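1-deoxy-D-xylulose 5-phosphate reductoisomerase (Moraxella catarrhalis, PDB 4ZQG) catalyses the NAD(P)H-dependent rearrangement and reduction of 1-deoxy-D-xylulose 5-phosphate to 2-C-methyl-D-erythritol 4-phosphate in the MEP pathway of isoprenoid synthesis. Local coordinates at residues A[129-137]-A[333-344]; A[366-377]-A[394-405]. All blocks are in the same frame, centred on the assembly; numbering follows the deposited sequence.

Contact 1: residues A[129-137]-A[333-344]. With NAD (nicotinamide-adenine-dinucleotide), chain C.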
loop_
_atom_site.group_PDB
_atom_site.type_symbol
_atom_site.label_atom_id
_atom_site.label_comp_id
_atom_site.label_asym_id
_atom_site.label_seq_id
_atom_site.Cartn_x
_atom_site.Cartn_y
_atom_site.Cartn_z
ATOM N N LYS A 129 -13.994 16.894 8.575
ATOM C CA LYS A 129 -14.807 15.923 7.783
ATOM C C LYS A 129 -16.298 16.289 7.775
ATOM O O LYS A 129 -16.993 16.005 6.798
ATOM C CB LYS A 129 -14.637 14.488 8.316
ATOM C CG LYS A 129 -15.147 14.328 9.755
ATOM C CD LYS A 129 -14.806 12.973 10.328
ATOM C CE LYS A 129 -13.321 12.733 10.345
ATOM N NZ LYS A 129 -13.007 11.634 11.305
ATOM N N GLU A 130 -16.770 16.923 8.846
ATOM C CA GLU A 130 -18.120 17.431 8.874
ATOM C C GLU A 130 -18.418 18.360 7.674
ATOM O O GLU A 130 -19.543 18.435 7.207
ATOM C CB GLU A 130 -18.417 18.089 10.223
ATOM C CG GLU A 130 -18.228 17.146 11.433
ATOM C CD GLU A 130 -16.795 17.135 12.035
ATOM O OE1 GLU A 130 -15.828 17.565 11.352
ATOM O OE2 GLU A 130 -16.606 16.678 13.199
ATOM N N SER A 131 -17.412 19.012 7.118
ATOM C CA SER A 131 -17.633 19.779 5.889
ATOM C C SER A 131 -18.145 18.977 4.682
ATOM O O SER A 131 -18.990 19.422 3.929
ATOM C CB SER A 131 -16.347 20.468 5.489
ATOM O OG SER A 131 -16.306 21.732 6.118
ATOM N N LEU A 132 -17.579 17.806 4.486
ATOM C CA LEU A 132 -17.957 16.942 3.398
ATOM C C LEU A 132 -19.238 16.140 3.708
ATOM O O LEU A 132 -20.065 15.964 2.814
ATOM C CB LEU A 132 -16.772 16.032 3.033
ATOM C CG LEU A 132 -16.083 16.292 1.686
ATOM C CD1 LEU A 132 -16.013 17.724 1.201
ATOM C CD2 LEU A 132 -14.687 15.755 1.770
ATOM N N VAL A 133 -19.428 15.694 4.946
ATOM C CA VAL A 133 -20.652 15.014 5.339
ATOM C C VAL A 133 -21.862 15.907 5.132
ATOM O O VAL A 133 -22.955 15.437 4.859
ATOM C CB VAL A 133 -20.635 14.634 6.823
ATOM C CG1 VAL A 133 -21.974 14.130 7.296
ATOM C CG2 VAL A 133 -19.582 13.595 7.120
ATOM N N MET A 134 -21.683 17.217 5.288
ATOM C CA MET A 134 -22.800 18.166 5.166
ATOM C C MET A 134 -22.935 18.877 3.843
ATOM O O MET A 134 -24.029 19.276 3.492
ATOM C CB MET A 134 -22.703 19.201 6.272
ATOM C CG MET A 134 -22.861 18.517 7.595
ATOM S SD MET A 134 -23.594 19.603 8.782
ATOM C CE MET A 134 -22.396 20.910 8.651
ATOM N N ALA A 135 -21.854 19.040 3.108
ATOM C CA ALA A 135 -21.909 19.825 1.905
ATOM C C ALA A 135 -20.997 19.257 0.847
ATOM O O ALA A 135 -20.429 19.993 0.036
ATOM C CB ALA A 135 -21.531 21.256 2.226
ATOM N N GLY A 136 -20.886 17.939 0.848
ATOM C CA GLY A 136 -19.998 17.251 -0.053
ATOM C C GLY A 136 -20.198 17.668 -1.496
ATOM O O GLY A 136 -19.244 18.103 -2.137
ATOM N N ASP A 137 -21.424 17.583 -2.012
ATOM C CA ASP A 137 -21.620 17.883 -3.429
ATOM C C ASP A 137 -21.196 19.298 -3.673
ATOM O O ASP A 137 -20.510 19.585 -4.643
ATOM C CB ASP A 137 -23.079 17.741 -3.889
ATOM C CG ASP A 137 -23.682 16.391 -3.550
ATOM O OD1 ASP A 137 -23.312 15.352 -4.184
ATOM O OD2 ASP A 137 -24.546 16.401 -2.638
ATOM N N THR A 333 -27.735 13.847 0.801
ATOM C CA THR A 333 -27.166 14.887 1.654
ATOM C C THR A 333 -28.073 15.361 2.817
ATOM O O THR A 333 -27.631 15.485 3.932
ATOM C CB THR A 333 -26.683 16.073 0.817
ATOM O OG1 THR A 333 -25.519 15.669 0.077
ATOM C CG2 THR A 333 -26.312 17.257 1.735
ATOM N N GLY A 334 -29.331 15.610 2.570
ATOM C CA GLY A 334 -30.245 15.861 3.649
ATOM C C GLY A 334 -30.121 14.912 4.813
ATOM O O GLY A 334 -30.055 15.327 5.944
ATOM N N ALA A 335 -30.087 13.622 4.575
ATOM C CA ALA A 335 -30.035 12.669 5.689
ATOM C C ALA A 335 -28.698 12.673 6.372
ATOM O O ALA A 335 -28.595 12.253 7.509
ATOM C CB ALA A 335 -30.334 11.270 5.210
ATOM N N CYS A 336 -27.670 13.070 5.646
ATOM C CA CYS A 336 -26.319 13.156 6.202
ATOM C C CYS A 336 -26.159 14.317 7.165
ATOM O O CYS A 336 -25.459 14.204 8.175
ATOM C CB CYS A 336 -25.291 13.237 5.087
ATOM S SG CYS A 336 -25.177 11.641 4.256
ATOM N N ILE A 337 -26.854 15.407 6.844
ATOM C CA ILE A 337 -26.997 16.557 7.706
ATOM C C ILE A 337 -27.804 16.178 8.930
ATOM O O ILE A 337 -27.357 16.331 10.053
ATOM C CB ILE A 337 -27.633 17.706 6.935
ATOM C CG1 ILE A 337 -26.619 18.200 5.923
ATOM C CG2 ILE A 337 -28.089 18.817 7.888
ATOM C CD1 ILE A 337 -27.203 19.105 4.879
ATOM N N ALA A 338 -28.989 15.644 8.722
ATOM C CA ALA A 338 -29.734 15.118 9.844
ATOM C C ALA A 338 -28.771 14.302 10.672
ATOM O O ALA A 338 -28.709 14.485 11.858
ATOM C CB ALA A 338 -30.903 14.261 9.376
ATOM N N LEU A 339 -27.995 13.430 10.035
ATOM C CA LEU A 339 -27.105 12.520 10.760
ATOM C C LEU A 339 -26.043 13.248 11.571
ATOM O O LEU A 339 -25.897 13.008 12.761
ATOM C CB LEU A 339 -26.372 11.565 9.813
ATOM C CG LEU A 339 -25.386 10.586 10.480
ATOM C CD1 LEU A 339 -26.051 9.250 10.782
ATOM C CD2 LEU A 339 -24.149 10.389 9.623
ATOM N N ASN A 340 -25.285 14.087 10.889
ATOM C CA ASN A 340 -24.152 14.738 11.488
ATOM C C ASN A 340 -24.525 15.713 12.613
ATOM O O ASN A 340 -23.964 15.643 13.716
ATOM C CB ASN A 340 -23.376 15.518 10.459
ATOM C CG ASN A 340 -22.236 16.255 11.093
ATOM O OD1 ASN A 340 -21.435 15.644 11.818
ATOM N ND2 ASN A 340 -22.199 17.577 10.917
ATOM N N THR A 341 -25.489 16.585 12.312
ATOM C CA THR A 341 -26.041 17.503 13.295
ATOM C C THR A 341 -26.743 16.800 14.445
ATOM O O THR A 341 -26.472 17.109 15.590
ATOM C CB THR A 341 -27.003 18.511 12.664
ATOM O OG1 THR A 341 -26.316 19.220 11.628
ATOM C CG2 THR A 341 -27.471 19.484 13.688
ATOM N N ALA A 342 -27.639 15.868 14.197
ATOM C CA ALA A 342 -28.244 15.205 15.337
ATOM C C ALA A 342 -27.087 14.749 16.222
ATOM O O ALA A 342 -27.066 15.050 17.398
ATOM C CB ALA A 342 -29.120 14.040 14.920
ATOM N N ASN A 343 -26.074 14.117 15.622
ATOM C CA ASN A 343 -24.939 13.558 16.355
ATOM C C ASN A 343 -24.132 14.646 17.083
ATOM O O ASN A 343 -23.763 14.463 18.234
ATOM C CB ASN A 343 -24.049 12.756 15.380
ATOM C CG ASN A 343 -22.769 12.230 16.012
ATOM O OD1 ASN A 343 -22.772 11.210 16.749
ATOM N ND2 ASN A 343 -21.654 12.923 15.715
ATOM N N GLU A 344 -23.854 15.760 16.402
ATOM C CA GLU A 344 -23.222 16.956 17.027
ATOM C C GLU A 344 -23.940 17.382 18.302
ATOM O O GLU A 344 -23.276 17.819 19.229
ATOM C CB GLU A 344 -23.161 18.159 16.062
ATOM C CG GLU A 344 -21.905 18.167 15.190
ATOM C CD GLU A 344 -21.719 19.415 14.313
ATOM O OE1 GLU A 344 -22.123 20.521 14.712
ATOM O OE2 GLU A 344 -21.116 19.278 13.219
HETATM P PA NAD C . -10.239 20.253 18.364
HETATM O O1A NAD C . -11.529 20.219 19.110
HETATM O O2A NAD C . -8.951 19.782 19.005
HETATM O O5B NAD C . -9.979 21.692 17.673
HETATM C C5B NAD C . -10.928 22.366 16.863
HETATM C C4B NAD C . -10.363 23.696 16.339
HETATM O O4B NAD C . -11.448 24.398 15.705
HETATM C C3B NAD C . -9.803 24.608 17.439
HETATM O O3B NAD C . -8.655 25.339 17.000
HETATM C C2B NAD C . -10.955 25.561 17.717
HETATM O O2B NAD C . -10.531 26.886 18.031
HETATM C C1B NAD C . -11.766 25.587 16.426
HETATM N N9A NAD C . -13.229 25.704 16.701
HETATM C C8A NAD C . -13.933 24.944 17.560
HETATM N N7A NAD C . -15.236 25.312 17.587
HETATM C C5A NAD C . -15.388 26.328 16.739
HETATM C C6A NAD C . -16.542 27.162 16.337
HETATM N N6A NAD C . -17.786 26.933 16.868
HETATM N N1A NAD C . -16.273 28.129 15.435
HETATM C C2A NAD C . -15.021 28.353 14.939
HETATM N N3A NAD C . -13.920 27.638 15.269
HETATM C C4A NAD C . -14.059 26.613 16.157
HETATM O O3 NAD C . -10.511 19.399 17.017
HETATM P PN NAD C . -9.600 18.271 16.312
HETATM O O1N NAD C . -9.751 17.040 17.180
HETATM O O2N NAD C . -8.286 18.906 15.925
HETATM O O5D NAD C . -10.506 18.093 14.997
HETATM C C5D NAD C . -10.407 18.988 13.887
HETATM C C4D NAD C . -11.083 18.376 12.657
HETATM O O4D NAD C . -10.256 17.393 12.029
HETATM C C3D NAD C . -12.372 17.676 13.047
HETATM O O3D NAD C . -13.294 17.872 11.981
HETATM C C2D NAD C . -11.977 16.226 13.214
HETATM O O2D NAD C . -13.104 15.353 13.046
HETATM C C1D NAD C . -10.872 16.095 12.159
HETATM N N1N NAD C . -9.877 15.070 12.511
HETATM C C2N NAD C . -9.126 15.179 13.636
HETATM C C3N NAD C . -8.197 14.178 13.987
HETATM C C7N NAD C . -7.325 14.273 15.214
HETATM O O7N NAD C . -6.353 13.548 15.321
HETATM N N7N NAD C . -7.604 15.158 16.170
HETATM C C4N NAD C . -8.061 13.078 13.154
HETATM C C5N NAD C . -8.826 13.014 12.017
HETATM C C6N NAD C . -9.736 14.008 11.701
HETATM O O HOH W 1 -23.302 14.685 2.476
#
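Val133 and Met134, on the helix that follows strand 123-126 of the Rossmann sheet, rest against Cys336, Ile337 and Asn340 of helix 333-351 in the C-terminal helical domain. The two helices run roughly antiparallel, their axes 8.1 Å apart at an angle of 155°. Asn340 carries the middle of the contact: its CG stands anti to the backbone N (chi1 177°), which sends the amide across to Glu130 and Met134 while Asn340 CB lies 3.7 Å from Val133 CG1. The amide nitrogen works in two directions: ND2 makes a weak hydrogen bond to Met134 SD at 3.3 Å, the thioether crossing the amide side chain at about a right angle, and it also donates to Glu344 OE2 one turn further on, reaching that oxygen from above the carboxylate plane. The other oxygen of Glu344 is held by Arg399. Asn340 OD1 lies 3.6 Å from Glu130 CG.

Further along, the packing is against backbone as much as side chain. Cys336 CB sits 3.2 Å from Val133 O, and Ile337 turns the end of its chain inward until CD1 lies 3.5 Å from Met134 O. At the far end Thr333 OG1 donates to Asp137 OD2 over 3.0 Å, nearly in line with the C-O bond.

The opposite end looks onto the cofactor. Glu130 bends at chi2 (89°), and its OE1 accepts a hydrogen bond from the nicotinamide-ribose hydroxyl O3D of NAD at 2.6 Å. Lys129, just before it, forms a salt bridge with the magnesium ligand Asp154 and touches fosmidomycin. The start of helix 130-146 in the Rossmann-type domain thus reaches the nicotinamide ribose, while its other side is backed by helix 333-351 of the C-terminal domain.

Contact 2: residues A[366-377]-A[394-405]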
loop_
_atom_site.group_PDB
_atom_site.type_symbol
_atom_site.label_atom_id
_atom_site.label_comp_id
_atom_site.label_asym_id
_atom_site.label_seq_id
_atom_site.Cartn_x
_atom_site.Cartn_y
_atom_site.Cartn_z
ATOM N N ALA A 366 -33.939 8.596 15.635
ATOM C CA ALA A 366 -35.203 9.286 15.818
ATOM C C ALA A 366 -35.222 10.486 14.907
ATOM O O ALA A 366 -36.230 10.775 14.270
ATOM C CB ALA A 366 -35.415 9.689 17.267
ATOM N N CYS A 367 -34.082 11.147 14.808
ATOM C CA CYS A 367 -33.925 12.238 13.852
ATOM C C CYS A 367 -33.935 11.828 12.349
ATOM O O CYS A 367 -34.494 12.548 11.512
ATOM C CB CYS A 367 -32.656 13.014 14.170
ATOM S SG CYS A 367 -32.859 14.070 15.616
ATOM N N LEU A 368 -33.323 10.703 11.991
ATOM C CA LEU A 368 -33.329 10.316 10.600
ATOM C C LEU A 368 -34.761 9.987 10.194
ATOM O O LEU A 368 -35.192 10.400 9.112
ATOM C CB LEU A 368 -32.391 9.145 10.324
ATOM C CG LEU A 368 -30.917 9.518 10.245
ATOM C CD1 LEU A 368 -30.046 8.334 10.588
ATOM C CD2 LEU A 368 -30.562 10.081 8.882
ATOM N N ASP A 369 -35.482 9.292 11.085
ATOM C CA ASP A 369 -36.840 8.832 10.817
ATOM C C ASP A 369 -37.946 9.833 11.145
ATOM O O ASP A 369 -39.113 9.526 10.979
ATOM C CB ASP A 369 -37.106 7.508 11.541
ATOM C CG ASP A 369 -36.279 6.353 10.977
ATOM O OD1 ASP A 369 -36.246 5.292 11.632
ATOM O OD2 ASP A 369 -35.654 6.504 9.892
ATOM N N ASP A 370 -37.582 11.032 11.587
ATOM C CA ASP A 370 -38.559 12.082 11.878
ATOM C C ASP A 370 -39.168 12.729 10.633
ATOM O O ASP A 370 -38.436 13.202 9.758
ATOM C CB ASP A 370 -37.884 13.172 12.691
ATOM C CG ASP A 370 -38.829 14.269 13.081
ATOM O OD1 ASP A 370 -39.000 14.471 14.303
ATOM O OD2 ASP A 370 -39.393 14.923 12.174
ATOM N N LYS A 371 -40.503 12.819 10.597
ATOM C CA LYS A 371 -41.202 13.283 9.394
ATOM C C LYS A 371 -40.866 14.735 9.045
ATOM O O LYS A 371 -40.772 15.091 7.867
ATOM C CB LYS A 371 -42.712 13.084 9.518
ATOM C CG LYS A 371 -43.129 11.617 9.541
ATOM N N THR A 372 -40.639 15.556 10.057
ATOM C CA THR A 372 -40.300 16.968 9.833
ATOM C C THR A 372 -38.894 17.148 9.269
ATOM O O THR A 372 -38.631 18.065 8.489
ATOM C CB THR A 372 -40.496 17.777 11.128
ATOM O OG1 THR A 372 -41.809 17.496 11.609
ATOM C CG2 THR A 372 -40.369 19.270 10.892
ATOM N N ILE A 373 -37.989 16.272 9.654
ATOM C CA ILE A 373 -36.672 16.294 9.072
ATOM C C ILE A 373 -36.763 15.733 7.637
ATOM O O ILE A 373 -36.327 16.369 6.679
ATOM C CB ILE A 373 -35.679 15.537 9.988
ATOM C CG1 ILE A 373 -35.375 16.420 11.199
ATOM C CG2 ILE A 373 -34.389 15.190 9.261
ATOM C CD1 ILE A 373 -34.838 15.689 12.410
ATOM N N ALA A 374 -37.394 14.576 7.488
ATOM C CA ALA A 374 -37.492 13.933 6.167
ATOM C C ALA A 374 -38.078 14.792 5.022
ATOM O O ALA A 374 -37.798 14.523 3.849
ATOM C CB ALA A 374 -38.238 12.613 6.281
ATOM N N GLN A 375 -38.868 15.816 5.336
ATOM C CA GLN A 375 -39.361 16.717 4.284
ATOM C C GLN A 375 -38.246 17.313 3.440
ATOM O O GLN A 375 -38.472 17.625 2.273
ATOM C CB GLN A 375 -40.216 17.891 4.805
ATOM C CG GLN A 375 -40.873 17.720 6.169
ATOM C CD GLN A 375 -41.716 18.923 6.653
ATOM O OE1 GLN A 375 -42.907 18.786 6.932
ATOM N NE2 GLN A 375 -41.096 20.081 6.780
ATOM N N ASP A 376 -37.070 17.515 4.030
ATOM C CA ASP A 376 -36.015 18.290 3.366
ATOM C C ASP A 376 -34.995 17.389 2.679
ATOM O O ASP A 376 -34.091 17.867 1.976
ATOM C CB ASP A 376 -35.331 19.240 4.362
ATOM C CG ASP A 376 -36.279 20.290 4.930
ATOM O OD1 ASP A 376 -37.010 20.943 4.156
ATOM O OD2 ASP A 376 -36.292 20.484 6.166
ATOM N N TYR A 377 -35.147 16.086 2.857
ATOM C CA TYR A 377 -34.254 15.149 2.195
ATOM C C TYR A 377 -34.164 15.304 0.682
ATOM O O TYR A 377 -33.084 15.077 0.126
ATOM C CB TYR A 377 -34.631 13.713 2.520
ATOM C CG TYR A 377 -34.334 13.313 3.935
ATOM C CD1 TYR A 377 -33.654 14.149 4.820
ATOM C CD2 TYR A 377 -34.700 12.080 4.380
ATOM C CE1 TYR A 377 -33.375 13.742 6.099
ATOM C CE2 TYR A 377 -34.418 11.665 5.657
ATOM C CZ TYR A 377 -33.757 12.508 6.520
ATOM O OH TYR A 377 -33.515 12.043 7.786
ATOM N N MET A 394 -31.209 23.609 7.479
ATOM C CA MET A 394 -31.505 22.259 7.927
ATOM C C MET A 394 -30.700 21.943 9.140
ATOM O O MET A 394 -31.169 21.274 10.056
ATOM C CB MET A 394 -31.177 21.234 6.848
ATOM C CG MET A 394 -31.318 19.796 7.344
ATOM S SD MET A 394 -32.837 19.049 6.815
ATOM C CE MET A 394 -32.503 17.355 7.205
ATOM N N ASP A 395 -29.458 22.392 9.131
ATOM C CA ASP A 395 -28.669 22.383 10.336
ATOM C C ASP A 395 -29.471 22.964 11.514
ATOM O O ASP A 395 -29.705 22.255 12.489
ATOM C CB ASP A 395 -27.375 23.157 10.108
ATOM C CG ASP A 395 -26.443 23.094 11.302
ATOM O OD1 ASP A 395 -26.184 21.969 11.791
ATOM O OD2 ASP A 395 -26.013 24.187 11.754
ATOM N N LYS A 396 -29.927 24.220 11.405
ATOM C CA LYS A 396 -30.653 24.895 12.541
ATOM C C LYS A 396 -31.848 24.046 12.936
ATOM O O LYS A 396 -32.122 23.822 14.111
ATOM C CB LYS A 396 -31.127 26.328 12.206
ATOM C CG LYS A 396 -30.067 27.425 12.258
ATOM N N LYS A 397 -32.510 23.517 11.921
ATOM C CA LYS A 397 -33.681 22.706 12.140
ATOM C C LYS A 397 -33.393 21.405 12.885
ATOM O O LYS A 397 -34.067 21.075 13.858
ATOM C CB LYS A 397 -34.343 22.415 10.811
ATOM C CG LYS A 397 -35.661 21.676 10.940
ATOM C CD LYS A 397 -36.370 21.741 9.609
ATOM C CE LYS A 397 -37.615 20.885 9.608
ATOM N NZ LYS A 397 -38.336 21.030 8.315
ATOM N N VAL A 398 -32.402 20.657 12.437
ATOM C CA VAL A 398 -32.051 19.433 13.141
ATOM C C VAL A 398 -31.574 19.751 14.550
ATOM O O VAL A 398 -31.903 19.024 15.512
ATOM C CB VAL A 398 -30.962 18.636 12.400
ATOM C CG1 VAL A 398 -30.566 17.407 13.203
ATOM C CG2 VAL A 398 -31.491 18.230 11.025
ATOM N N ARG A 399 -30.830 20.856 14.680
ATOM C CA ARG A 399 -30.417 21.329 16.032
ATOM C C ARG A 399 -31.611 21.406 16.982
ATOM O O ARG A 399 -31.617 20.749 18.015
ATOM C CB ARG A 399 -29.603 22.642 15.975
ATOM C CG ARG A 399 -28.091 22.385 15.921
ATOM C CD ARG A 399 -27.225 23.599 15.563
ATOM N NE ARG A 399 -26.107 23.259 14.662
ATOM C CZ ARG A 399 -25.032 22.548 15.002
ATOM N NH1 ARG A 399 -24.868 22.097 16.252
ATOM N NH2 ARG A 399 -24.123 22.263 14.063
ATOM N N LYS A 400 -32.648 22.128 16.569
ATOM C CA LYS A 400 -33.897 22.247 17.355
ATOM C C LYS A 400 -34.517 20.882 17.680
ATOM O O LYS A 400 -34.813 20.593 18.835
ATOM C CB LYS A 400 -34.906 23.117 16.604
ATOM C CG LYS A 400 -36.329 23.108 17.170
ATOM C CD LYS A 400 -37.408 22.985 16.090
ATOM C CE LYS A 400 -37.458 24.226 15.207
ATOM N NZ LYS A 400 -38.290 23.950 14.011
ATOM N N ILE A 401 -34.681 20.027 16.658
ATOM C CA ILE A 401 -35.474 18.804 16.805
ATOM C C ILE A 401 -34.727 17.763 17.595
ATOM O O ILE A 401 -35.311 17.062 18.431
ATOM C CB ILE A 401 -35.900 18.248 15.440
ATOM C CG1 ILE A 401 -36.844 19.226 14.781
ATOM C CG2 ILE A 401 -36.609 16.925 15.602
ATOM C CD1 ILE A 401 -37.390 18.774 13.468
ATOM N N ALA A 402 -33.433 17.670 17.322
ATOM C CA ALA A 402 -32.576 16.810 18.100
ATOM C C ALA A 402 -32.583 17.242 19.570
ATOM O O ALA A 402 -32.738 16.412 20.450
ATOM C CB ALA A 402 -31.159 16.839 17.526
ATOM N N THR A 403 -32.420 18.539 19.833
ATOM C CA THR A 403 -32.553 19.040 21.206
ATOM C C THR A 403 -33.866 18.592 21.814
ATOM O O THR A 403 -33.892 18.124 22.944
ATOM C CB THR A 403 -32.498 20.564 21.298
ATOM O OG1 THR A 403 -31.286 21.045 20.728
ATOM C CG2 THR A 403 -32.545 21.008 22.743
ATOM N N ALA A 404 -34.953 18.716 21.053
ATOM C CA ALA A 404 -36.271 18.283 21.522
ATOM C C ALA A 404 -36.324 16.803 21.792
ATOM O O ALA A 404 -36.910 16.385 22.763
ATOM C CB ALA A 404 -37.356 18.658 20.526
ATOM N N LYS A 405 -35.737 16.002 20.903
ATOM C CA LYS A 405 -35.729 14.558 21.073
ATOM C C LYS A 405 -35.024 14.187 22.360
ATOM O O LYS A 405 -35.422 13.244 23.055
ATOM C CB LYS A 405 -34.973 13.877 19.935
ATOM C CG LYS A 405 -35.568 13.996 18.535
ATOM C CD LYS A 405 -37.066 13.754 18.454
ATOM C CE LYS A 405 -37.513 13.732 16.991
ATOM N NZ LYS A 405 -38.799 13.007 16.811
#
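The Tyr377 ring takes Met394 CE at its edge, near the ring plane and 3.9 Å from CE1, while one face is covered by Ala374 CA, 3.7 Å above the plane and over the ring centre. This is a helix-packing contact of the C-terminal helical domain: helix 387-409 lies against the end of helix 359-368 and the short helix 371-374. The far end of the ring is held where Tyr377 OH donates to Leu368 O at 2.7 Å, in the carbonyl plane and on a lone pair.

Between the segments Ile373 is the wedge. Its CG2 meets Met394 CE at 3.5 Å, and the Ile373 and Ile401 side chains slide past each other in opposite directions, Ile373 CG1 3.8 Å from Ile401 CD1. Cys367 SG lies on Ala402, 3.8 Å from its CB, with Ile373 CD1 beside it.

Two lysines of helix 387-409 reach across to the carboxylates of 366-377. Lys397 is extended throughout (chi1 -175°), and its NZ donates to Thr372 O at 3.0 Å and to Asp376 OD2, the latter met on the syn side in a salt bridge. Asp370 is the N-cap of helix 371-374: OD2 accepts from Ile373 N. Its other oxygen serves the second lysine. Lys405 bends at chi2 (-45°), bringing NZ to within 2.9 Å of Asp370 OD1 on the anti side, 16° out of the carboxylate plane.

Contact 1 closes before contact 2 opens along the chain, and they lie about 12 Å apart, centre to centre. Contact 1 lies the deeper of the two, about 11 Å from the chain's centre against 22 Å for contact 2, on the same side. Helix 333-351 is shared, packing on helix 130-146 and on helix 387-409, which itself touches helix 130-146 where Ala135 meets Ile391. The two contacts are joined by a salt bridge from Glu344 OE1 to Arg399 NH2 at 2.7 Å, by a probable hydrogen bond between Thr341 and Asp395, and by Ile337 packing on Met394. The outer helices thus back a helix that itself borders the cofactor domain.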